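Local coordinates for protein putative peptidase (Clostridium acetobutylicum, PDB 3K9T) that binds one zinc ion per subunit in an aminopeptidase-like domain, is not expected to be a peptidase, and may take part in making modified polysaccharides, at residues I126-S131 with T188-M193. Sequence-based numbering, arbitrary orientation.
With ZN (zinc ion), chain B.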
loop_
_atom_site.group_PDB
_atom_site.type_symbol
_atom_site.label_atom_id
_atom_site.label_comp_id
_atom_site.label_asym_id
_atom_site.label_seq_id
_atom_site.Cartn_x
_atom_site.Cartn_y
_atom_site.Cartn_z
ATOM N N ILE A 126 -16.424 -31.046 29.848
ATOM C CA ILE A 126 -15.497 -32.170 29.853
ATOM C C ILE A 126 -14.355 -31.786 28.906
ATOM O O ILE A 126 -14.570 -31.459 27.753
ATOM C CB ILE A 126 -16.165 -33.484 29.422
ATOM C CG1 ILE A 126 -17.399 -33.776 30.293
ATOM C CG2 ILE A 126 -15.151 -34.658 29.503
ATOM C CD1 ILE A 126 -18.355 -34.867 29.711
ATOM N N PRO A 127 -13.127 -31.777 29.406
ATOM C CA PRO A 127 -12.068 -31.478 28.463
ATOM C C PRO A 127 -11.711 -32.667 27.557
ATOM O O PRO A 127 -11.747 -33.808 28.003
ATOM C CB PRO A 127 -10.885 -31.108 29.364
ATOM C CG PRO A 127 -11.149 -31.760 30.666
ATOM C CD PRO A 127 -12.640 -31.949 30.782
ATOM N N TYR A 128 -11.381 -32.365 26.302
ATOM C CA TYR A 128 -10.854 -33.338 25.334
ATOM C C TYR A 128 -9.333 -33.378 25.389
ATOM O O TYR A 128 -8.671 -32.381 25.175
ATOM C CB TYR A 128 -11.330 -32.988 23.913
ATOM C CG TYR A 128 -10.655 -33.727 22.770
ATOM C CD1 TYR A 128 -10.669 -35.122 22.683
ATOM C CD2 TYR A 128 -10.047 -33.016 21.759
ATOM C CE1 TYR A 128 -10.037 -35.783 21.624
ATOM C CE2 TYR A 128 -9.417 -33.657 20.691
ATOM C CZ TYR A 128 -9.403 -35.031 20.634
ATOM O OH TYR A 128 -8.803 -35.588 19.534
ATOM N N LEU A 129 -8.782 -34.539 25.704
ATOM C CA LEU A 129 -7.329 -34.714 25.764
ATOM C C LEU A 129 -6.910 -35.931 24.931
ATOM O O LEU A 129 -7.689 -36.866 24.724
ATOM C CB LEU A 129 -6.843 -34.854 27.222
ATOM C CG LEU A 129 -7.064 -33.640 28.134
ATOM C CD1 LEU A 129 -6.976 -33.999 29.598
ATOM C CD2 LEU A 129 -6.065 -32.588 27.783
ATOM N N THR A 130 -5.679 -35.877 24.447
ATOM C CA THR A 130 -5.086 -36.942 23.653
ATOM C C THR A 130 -3.661 -37.223 24.148
ATOM O O THR A 130 -3.043 -36.390 24.805
ATOM C CB THR A 130 -4.974 -36.573 22.146
ATOM O OG1 THR A 130 -3.952 -35.590 21.975
ATOM C CG2 THR A 130 -6.298 -36.070 21.577
ATOM N N SER A 131 -3.135 -38.395 23.819
ATOM C CA SER A 131 -1.755 -38.720 24.144
ATOM C C SER A 131 -1.249 -39.671 23.096
ATOM O O SER A 131 -0.996 -40.823 23.365
ATOM C CB SER A 131 -1.638 -39.352 25.533
ATOM O OG SER A 131 -0.266 -39.571 25.840
ATOM N N THR A 188 -10.432 -36.434 10.282
ATOM C CA THR A 188 -11.374 -37.425 10.807
ATOM C C THR A 188 -11.063 -37.987 12.200
ATOM O O THR A 188 -11.733 -38.915 12.660
ATOM C CB THR A 188 -11.417 -38.571 9.845
ATOM O OG1 THR A 188 -10.068 -38.959 9.565
ATOM C CG2 THR A 188 -12.130 -38.132 8.555
ATOM N N CYS A 189 -10.088 -37.372 12.874
ATOM C CA CYS A 189 -9.539 -37.888 14.115
ATOM C C CYS A 189 -10.252 -37.429 15.399
ATOM O O CYS A 189 -10.058 -38.031 16.457
ATOM C CB CYS A 189 -8.074 -37.491 14.187
ATOM S SG CYS A 189 -7.828 -35.692 14.082
ATOM N N HIS A 190 -11.056 -36.368 15.333
ATOM C CA HIS A 190 -11.771 -35.917 16.530
ATOM C C HIS A 190 -13.017 -36.758 16.808
ATOM O O HIS A 190 -13.801 -37.031 15.889
ATOM C CB HIS A 190 -12.183 -34.477 16.400
ATOM C CG HIS A 190 -11.053 -33.516 16.527
ATOM N ND1 HIS A 190 -9.824 -33.735 15.949
ATOM C CD2 HIS A 190 -10.982 -32.310 17.139
ATOM C CE1 HIS A 190 -9.045 -32.698 16.196
ATOM N NE2 HIS A 190 -9.722 -31.827 16.919
ATOM N N PRO A 191 -13.206 -37.155 18.069
ATOM C CA PRO A 191 -14.365 -37.979 18.466
ATOM C C PRO A 191 -15.679 -37.182 18.570
ATOM O O PRO A 191 -16.010 -36.492 17.582
ATOM C CB PRO A 191 -13.900 -38.643 19.775
ATOM C CG PRO A 191 -12.847 -37.723 20.306
ATOM C CD PRO A 191 -12.188 -37.095 19.132
ATOM N N SER A 192 -16.404 -37.259 19.701
ATOM C CA SER A 192 -17.746 -36.616 19.823
ATOM C C SER A 192 -17.703 -35.107 20.099
ATOM O O SER A 192 -18.038 -34.640 21.192
ATOM C CB SER A 192 -18.601 -37.307 20.900
ATOM O OG SER A 192 -18.782 -38.679 20.615
HETATM N N MSE A 193 -17.251 -34.364 19.095
HETATM C CA MSE A 193 -17.294 -32.906 19.075
HETATM C C MSE A 193 -17.763 -32.524 17.662
HETATM O O MSE A 193 -17.386 -33.176 16.673
HETATM C CB MSE A 193 -15.935 -32.294 19.404
HETATM C CG MSE A 193 -15.451 -32.570 20.853
HETATM SE SE MSE A 193 -13.599 -32.166 20.971
HETATM C CE MSE A 193 -12.878 -33.739 20.022
HETATM ZN ZN ZN B . -9.264 -29.895 17.435
#
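One face of the Tyr128 ring carries the methyl end of selenomethionine Met193, whose CE sits almost on the ring normal, 3.4 Å from the centroid of the Tyr128 ring. The Met193 SE follows obliquely, 4.3 Å from that same centroid, making this a Met-aromatic contact in which the CH-pi touch of the methyl is the more direct part. A bend at chi3 (-75°) turns CE inward over the ring instead of letting it run on past. Pro191 comes in at a slant, its CD 3.5 Å from CE1 of Tyr128. The third neighbour is the imidazole of His190: Tyr128 CE2 lies over one face of it, 4.1 Å from CD2 of His190, with the two planes inclined at 44°, neither stacked nor edge-to-face. At the edge of that imidazole, in its plane, Cys189 SG accepts a weak hydrogen bond from ND1 of His190 at 3.4 Å. The other ring nitrogen, NE2 of His190, binds zinc at 2.1 Å; this metal bond sets the ring, and the weak bond to Cys189 SG may help keep its rotation. No hydrogen bond joins the segments; Tyr128 reaches across with CG anti to its own N (chi1 168°), and its ring meets segment 188-193 through apolar and aromatic contact, all of it buried. The tyrosine therefore packs as a second-shell residue against a zinc ligand. Asp196 and His325 also bind the metal, and the ring of His325 meets Tyr128 edge-to-face. Segment 188-193 lies in the loop between strand 181-187, in the mixed sheet of the aminopeptidase-like domain, and helix 194-211; segment 126-131, in the loop of the insert region between strands 116-117 and 139-140, brings its tyrosine to the zinc site there.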